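Local atomic coordinates of thiazoline oxidase/subtilisin-like protease (Prochloron didemni, PDB entry 4H6X), a protein that probably acts as a subtilisin-like transamidating protease in patellamide maturation, cutting the precursor peptide and joining the released segment into a macrocycle. Residues H11-D14 with E15-G19; C111-T114 with S115-G119; T281-S284 with A285-S289. One frame throughout, in Å; residues are numbered along the deposited sequence.

Interaction 1 of 3, residues H11-D14 with E15-G19; sequences HDLD and ERIPG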
loop_
_atom_site.group_PDB
_atom_site.type_symbol
_atom_site.label_atom_id
_atom_site.label_comp_id
_atom_site.label_asym_id
_atom_site.label_seq_id
_atom_site.Cartn_x
_atom_site.Cartn_y
_atom_site.Cartn_z
ATOM N N HIS A 11 11.020 12.490 -4.635
ATOM C CA HIS A 11 10.573 11.337 -3.876
ATOM C C HIS A 11 11.677 10.309 -3.926
ATOM O O HIS A 11 12.376 10.202 -4.932
ATOM C CB HIS A 11 9.288 10.758 -4.483
ATOM C CG HIS A 11 8.648 9.696 -3.642
ATOM N ND1 HIS A 11 9.075 8.386 -3.651
ATOM C CD2 HIS A 11 7.621 9.752 -2.761
ATOM C CE1 HIS A 11 8.341 7.681 -2.808
ATOM N NE2 HIS A 11 7.450 8.487 -2.256
ATOM N N ASP A 12 11.812 9.546 -2.845
ATOM C CA ASP A 12 12.806 8.481 -2.708
ATOM C C ASP A 12 12.843 7.506 -3.888
ATOM O O ASP A 12 13.906 6.954 -4.202
ATOM C CB ASP A 12 12.554 7.718 -1.400
ATOM C CG ASP A 12 13.567 6.624 -1.148
ATOM O OD1 ASP A 12 14.750 6.946 -0.887
ATOM O OD2 ASP A 12 13.187 5.434 -1.180
ATOM N N LEU A 13 11.689 7.293 -4.533
ATOM C CA LEU A 13 11.570 6.282 -5.588
ATOM C C LEU A 13 11.588 6.871 -7.004
ATOM O O LEU A 13 11.441 6.132 -7.983
ATOM C CB LEU A 13 10.306 5.414 -5.378
ATOM C CG LEU A 13 10.209 4.620 -4.069
ATOM C CD1 LEU A 13 8.844 3.956 -3.893
ATOM C CD2 LEU A 13 11.340 3.595 -3.958
ATOM N N ASP A 14 11.774 8.189 -7.105
ATOM C CA ASP A 14 11.839 8.872 -8.409
ATOM C C ASP A 14 12.767 8.176 -9.402
ATOM O O ASP A 14 12.395 7.960 -10.561
ATOM C CB ASP A 14 12.260 10.338 -8.260
ATOM C CG ASP A 14 11.134 11.228 -7.775
ATOM O OD1 ASP A 14 9.938 10.840 -7.873
ATOM O OD2 ASP A 14 11.446 12.342 -7.297
ATOM N N GLU A 15 13.962 7.818 -8.941
ATOM C CA GLU A 15 14.957 7.200 -9.807
ATOM C C GLU A 15 14.628 5.753 -10.131
ATOM O O GLU A 15 15.014 5.250 -11.182
ATOM C CB GLU A 15 16.366 7.320 -9.208
ATOM C CG GLU A 15 16.906 8.747 -9.183
ATOM C CD GLU A 15 16.866 9.419 -10.550
ATOM O OE1 GLU A 15 17.378 8.830 -11.529
ATOM O OE2 GLU A 15 16.322 10.543 -10.650
ATOM N N ARG A 16 13.898 5.092 -9.240
ATOM C CA ARG A 16 13.539 3.694 -9.449
ATOM C C ARG A 16 12.247 3.544 -10.252
ATOM O O ARG A 16 11.952 2.462 -10.747
ATOM C CB ARG A 16 13.446 2.962 -8.104
ATOM C CG ARG A 16 14.798 2.785 -7.421
ATOM C CD ARG A 16 14.670 2.330 -5.968
ATOM N NE ARG A 16 14.154 0.962 -5.842
ATOM C CZ ARG A 16 13.948 0.334 -4.683
ATOM N NH1 ARG A 16 14.205 0.939 -3.528
ATOM N NH2 ARG A 16 13.485 -0.911 -4.685
ATOM N N ILE A 17 11.475 4.625 -10.358
ATOM C CA ILE A 17 10.182 4.592 -11.060
ATOM C C ILE A 17 10.096 5.693 -12.114
ATOM O O ILE A 17 9.677 6.814 -11.823
ATOM C CB ILE A 17 8.964 4.662 -10.099
ATOM C CG1 ILE A 17 9.082 3.587 -9.005
ATOM C CG2 ILE A 17 7.671 4.462 -10.871
ATOM C CD1 ILE A 17 8.028 3.674 -7.915
ATOM N N PRO A 18 10.482 5.365 -13.360
ATOM C CA PRO A 18 10.350 6.314 -14.465
ATOM C C PRO A 18 8.944 6.917 -14.506
ATOM O O PRO A 18 7.961 6.191 -14.392
ATOM C CB PRO A 18 10.607 5.432 -15.700
ATOM C CG PRO A 18 11.521 4.363 -15.196
ATOM C CD PRO A 18 10.985 4.057 -13.819
ATOM N N GLY A 19 8.846 8.238 -14.627
ATOM C CA GLY A 19 7.547 8.902 -14.724
ATOM C C GLY A 19 6.955 9.352 -13.394
ATOM O O GLY A 19 6.002 10.145 -13.375
HETATM O O HOH W 1 14.826 3.759 -2.876
HETATM O O HOH W 2 15.010 8.784 -6.440
HETATM O O HOH W 3 13.273 6.995 -13.068
#
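Leu-13 shares its side chain between two residues of the next turn, Arg-16 and Ile-17. One methyl, CD2, lies over a face of the Arg-16 guanidinium, 3.9 Å from NH1. On the Ile-17 side the contact is purely apolar: CB of Leu-13 is 3.8 Å from CD1 of Ile-17, and CD1 of Leu-13 meets the same methyl slightly farther off. The arginine reaches the leucine because its chain bends at chi3 (68°), which turns the guanidinium toward Asp-12 and Leu-13.

That bend also sets up a water bridge. Water 1 sits in the guanidinium plane, at its edge, and accepts from Arg-16 NH1 at 3.0 Å; it donates to Asp-12 OD2 at 2.9 Å. The two opposite charges are thus linked through water, without direct contact. Each has a second partner as well: Arg-16 NH2 binds Glu-255 O, and Asp-12 OD1 forms a salt bridge with Arg-269.

In the backbone, Leu-13 O takes two weak, bent bonds, from Arg-16 N at 2.9 Å and from Ile-17 N at 2.8 Å. Leu-13 is itself part of a type I turn from His-11 to Asp-14, whose backbone bond, Asp-14 N to His-11 O, is reinforced by two side chains. His-11 N reaches Asp-14 OD2 at 2.7 Å, coming from above the carboxylate plane (60° out of it), while Leu-13 N donates to His-11 ND1 at 3.0 Å, tilted only 16° from the ring plane.

Leu-13 and Ile-17 both rest on Val-279 of helix 273-293. The arrangement is that of a type I beta turn running into a second turn folded over Leu-13 O, a compact N-terminal loop that leads to Gly-19, the N-cap of helix 20-26.

Interaction 2 of 3, residues C111-T114 with S115-G119; sequences CHVT and STIVG
The last turns of helix 101-118 are where Ser-115 and Thr-116 lean back on His-112, a familiar use of hydroxyl side chains inside an alpha-helix. His-112 O receives the regular helical bond from Thr-116 N at 2.9 Å and, in addition, the Ser-115 hydroxyl, with OG at 2.8 Å. Ser-115 can do this because OG stands between its own backbone N and carbonyl carbon (chi1 72°), facing the preceding turn; it comes in well off the line of the carbonyl, at a C=O...OG angle of 120°. Ser-115 OG is also bonded to Ala-260 N, so the serine ties the helix to a neighbouring part of the chain.

Water 4 links the His-112 ring to the Thr-116 hydroxyl, 2.9 Å from His-112 ND1, in the ring plane, and 2.9 Å from Thr-116 OG1. NE2 at the other end of the imidazole bonds to Val-268 O, so the ring is held at both nitrogens.

Apolar branches pair one turn apart, lying side by side and pointing the same way: Val-113 CG1 with Ile-117 CD1 at 4.1 Å, Thr-114 CG2 with Val-118 CG1 at 4.0 Å. Val-113, Thr-114 and Ile-117 pack on strand 34-39, and the chain leaves helical geometry at Gly-119. This is the buried central helix of the subtilase fold, the one that carries the histidine of the probable catalytic triad.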
loop_
_atom_site.group_PDB
_atom_site.type_symbol
_atom_site.label_atom_id
_atom_site.label_comp_id
_atom_site.label_asym_id
_atom_site.label_seq_id
_atom_site.Cartn_x
_atom_site.Cartn_y
_atom_site.Cartn_z
ATOM N N CYS A 111 1.807 0.631 9.746
ATOM C CA CYS A 111 2.463 1.954 9.804
ATOM C C CYS A 111 3.259 2.204 8.545
ATOM O O CYS A 111 3.233 3.301 7.998
ATOM C CB CYS A 111 3.418 2.091 10.989
ATOM S SG CYS A 111 2.628 2.178 12.604
ATOM N N HIS A 112 3.999 1.182 8.135
ATOM C CA HIS A 112 4.875 1.262 6.988
ATOM C C HIS A 112 4.055 1.479 5.712
ATOM O O HIS A 112 4.290 2.435 4.972
ATOM C CB HIS A 112 5.703 -0.020 6.868
ATOM C CG HIS A 112 6.992 0.167 6.139
ATOM N ND1 HIS A 112 7.080 0.135 4.765
ATOM C CD2 HIS A 112 8.250 0.404 6.594
ATOM C CE1 HIS A 112 8.336 0.332 4.402
ATOM N NE2 HIS A 112 9.067 0.495 5.492
ATOM N N VAL A 113 3.115 0.571 5.467
ATOM C CA VAL A 113 2.250 0.618 4.274
ATOM C C VAL A 113 1.517 1.955 4.186
ATOM O O VAL A 113 1.532 2.585 3.152
ATOM C CB VAL A 113 1.264 -0.582 4.268
ATOM C CG1 VAL A 113 0.059 -0.332 3.365
ATOM C CG2 VAL A 113 2.004 -1.829 3.831
ATOM N N THR A 114 0.924 2.405 5.289
ATOM C CA THR A 114 0.141 3.640 5.279
ATOM C C THR A 114 1.022 4.859 4.979
ATOM O O THR A 114 0.634 5.730 4.192
ATOM C CB THR A 114 -0.643 3.814 6.596
ATOM O OG1 THR A 114 -1.455 2.648 6.820
ATOM C CG2 THR A 114 -1.530 5.035 6.544
ATOM N N SER A 115 2.204 4.906 5.592
ATOM C CA SER A 115 3.160 5.994 5.331
ATOM C C SER A 115 3.644 6.001 3.872
ATOM O O SER A 115 3.841 7.070 3.278
ATOM C CB SER A 115 4.346 5.927 6.314
ATOM O OG SER A 115 5.212 4.826 6.024
ATOM N N THR A 116 3.819 4.814 3.293
ATOM C CA THR A 116 4.222 4.693 1.874
ATOM C C THR A 116 3.185 5.310 0.934
ATOM O O THR A 116 3.517 5.887 -0.111
ATOM C CB THR A 116 4.480 3.216 1.498
ATOM O OG1 THR A 116 5.637 2.761 2.213
ATOM C CG2 THR A 116 4.730 3.043 -0.010
ATOM N N ILE A 117 1.922 5.169 1.309
ATOM C CA ILE A 117 0.833 5.660 0.501
ATOM C C ILE A 117 0.609 7.148 0.750
ATOM O O ILE A 117 0.429 7.924 -0.198
ATOM C CB ILE A 117 -0.457 4.828 0.737
ATOM C CG1 ILE A 117 -0.249 3.395 0.200
ATOM C CG2 ILE A 117 -1.647 5.501 0.073
ATOM C CD1 ILE A 117 -1.292 2.376 0.640
ATOM N N VAL A 118 0.613 7.551 2.015
ATOM C CA VAL A 118 0.082 8.874 2.346
ATOM C C VAL A 118 0.976 9.782 3.198
ATOM O O VAL A 118 0.580 10.900 3.541
ATOM C CB VAL A 118 -1.334 8.769 2.955
ATOM C CG1 VAL A 118 -1.280 8.478 4.456
ATOM C CG2 VAL A 118 -2.147 10.021 2.668
ATOM N N GLY A 119 2.169 9.319 3.540
ATOM C CA GLY A 119 3.074 10.154 4.334
ATOM C C GLY A 119 3.269 11.528 3.704
ATOM O O GLY A 119 3.430 11.646 2.484
HETATM O O HOH W 4 5.345 -0.072 2.457
#

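Interaction 3 of 3, residues T281-S284 with A285-S289; sequences TGIS and ALLMS
Regular i to i+4 backbone bonds come first, joining Thr-281 through Ser-284 to the turn that follows. Ala-285 N donates to Thr-281 O at 2.9 Å, Leu-286 N to Gly-282 O at 2.9 Å, Leu-287 N to Ile-283 O at 2.9 Å and Met-288 N to Ser-284 O at 3.0 Å. The four lengths hardly differ, as expected for an undistorted alpha-helix.

Hydroxyl groups add a second layer. Ser-289 OG donates to Ala-285 O at 2.7 Å, and Ser-289 N binds that oxygen too; the two donors arrive from opposite faces of the carbonyl plane, with the hydroxyl 37° out of it. One acceptor is therefore gripped twice by a single residue. Having OG beside the backbone N (chi1 -62°) is what turns it back along the helix. Ser-284 takes the same rotamer and likewise spends its hydroxyl on the preceding turn, at Met-280 O, which lets a polar side chain sit in a buried place.

Apolar contact across the segments comes down to one pair, Ile-283 CG2 and Leu-287 CD1, 4.2 Å apart, their side chains running alongside each other on one flank, where Leu-287 goes on to meet Val-303 and Leu-307 of helix 300-309. Met-288, extended beyond CG, reaches Ile-170 and Leu-201. Its CG is a carbon passing close to a carbonyl oxygen, 3.3 Å from Ser-284 O. Thr-281, Ser-284, Ala-285 and Met-288 thus face strand 170-173 or strand 201-205, or both. What results is a long buried helix laid against the parallel sheet and flanked by helix 300-309, the layered alpha/beta packing of the subtilase fold.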
loop_
_atom_site.group_PDB
_atom_site.type_symbol
_atom_site.label_atom_id
_atom_site.label_comp_id
_atom_site.label_asym_id
_atom_site.label_seq_id
_atom_site.Cartn_x
_atom_site.Cartn_y
_atom_site.Cartn_z
ATOM N N THR A 281 -0.671 0.938 -5.155
ATOM C CA THR A 281 -1.866 1.567 -4.647
ATOM C C THR A 281 -1.738 3.098 -4.756
ATOM O O THR A 281 -2.669 3.777 -5.189
ATOM C CB THR A 281 -2.169 1.109 -3.198
ATOM O OG1 THR A 281 -2.654 -0.244 -3.221
ATOM C CG2 THR A 281 -3.214 1.996 -2.550
ATOM N N GLY A 282 -0.583 3.632 -4.381
ATOM C CA GLY A 282 -0.344 5.083 -4.481
ATOM C C GLY A 282 -0.378 5.571 -5.927
ATOM O O GLY A 282 -0.993 6.592 -6.238
ATOM N N ILE A 283 0.288 4.837 -6.811
ATOM C CA ILE A 283 0.336 5.205 -8.235
ATOM C C ILE A 283 -1.082 5.191 -8.804
ATOM O O ILE A 283 -1.517 6.153 -9.446
ATOM C CB ILE A 283 1.314 4.300 -9.035
ATOM C CG1 ILE A 283 2.759 4.574 -8.561
ATOM C CG2 ILE A 283 1.163 4.532 -10.539
ATOM C CD1 ILE A 283 3.827 3.729 -9.208
ATOM N N SER A 284 -1.804 4.106 -8.526
ATOM C CA SER A 284 -3.190 3.966 -8.961
ATOM C C SER A 284 -4.051 5.114 -8.468
ATOM O O SER A 284 -4.872 5.639 -9.218
ATOM C CB SER A 284 -3.767 2.620 -8.503
ATOM O OG SER A 284 -3.054 1.545 -9.093
ATOM N N ALA A 285 -3.867 5.514 -7.215
ATOM C CA ALA A 285 -4.617 6.653 -6.665
ATOM C C ALA A 285 -4.250 7.992 -7.335
ATOM O O ALA A 285 -5.117 8.842 -7.574
ATOM C CB ALA A 285 -4.405 6.750 -5.164
ATOM N N LEU A 286 -2.966 8.189 -7.610
ATOM C CA LEU A 286 -2.546 9.362 -8.379
ATOM C C LEU A 286 -3.221 9.402 -9.769
ATOM O O LEU A 286 -3.683 10.460 -10.219
ATOM C CB LEU A 286 -1.018 9.397 -8.514
ATOM C CG LEU A 286 -0.137 9.679 -7.280
ATOM C CD1 LEU A 286 1.320 9.805 -7.703
ATOM C CD2 LEU A 286 -0.554 10.922 -6.504
ATOM N N LEU A 287 -3.292 8.256 -10.439
ATOM C CA LEU A 287 -3.885 8.202 -11.787
ATOM C C LEU A 287 -5.376 8.482 -11.733
ATOM O O LEU A 287 -5.909 9.197 -12.584
ATOM C CB LEU A 287 -3.591 6.873 -12.487
ATOM C CG LEU A 287 -2.119 6.582 -12.804
ATOM C CD1 LEU A 287 -1.930 5.130 -13.243
ATOM C CD2 LEU A 287 -1.543 7.551 -13.841
ATOM N N MET A 288 -6.043 7.940 -10.709
ATOM C CA MET A 288 -7.433 8.273 -10.433
ATOM C C MET A 288 -7.603 9.754 -10.068
ATOM O O MET A 288 -8.584 10.382 -10.473
ATOM C CB MET A 288 -8.009 7.401 -9.300
ATOM C CG MET A 288 -8.118 5.920 -9.598
ATOM S SD MET A 288 -8.888 5.075 -8.192
ATOM C CE MET A 288 -8.981 3.417 -8.869
ATOM N N SER A 289 -6.669 10.308 -9.301
ATOM C CA SER A 289 -6.720 11.736 -8.965
ATOM C C SER A 289 -6.719 12.623 -10.220
ATOM O O SER A 289 -7.408 13.647 -10.282
ATOM C CB SER A 289 -5.557 12.106 -8.046
ATOM O OG SER A 289 -5.668 11.386 -6.835
#

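Overall arrangement
The three contacts lie in series along the chain but gather around helix 273-293. Interaction 3 touches both others: Ile-17 CG2 of interaction 1 meets Ile-283 CD1 at 4.3 Å, and Ile-117 CD1 of interaction 2 meets Thr-281 CG2 at 3.7 Å. Interactions 1 and 2 come near without touching, with nearest atoms about 5 Å apart and centres about 16 Å apart. Ser-274, His-109 and Asp-39 have the geometry of a Ser-His-Asp triad and are probably the catalytic residues; helix 273-293 carries the serine and helix 101-118 the histidine. Interactions 2 and 3 lie within these two helices, which the packing of Ile-117 on Thr-281 joins; Val-113 touches Asp-39, and interaction 1 packs the N-terminal loop on helix 273-293.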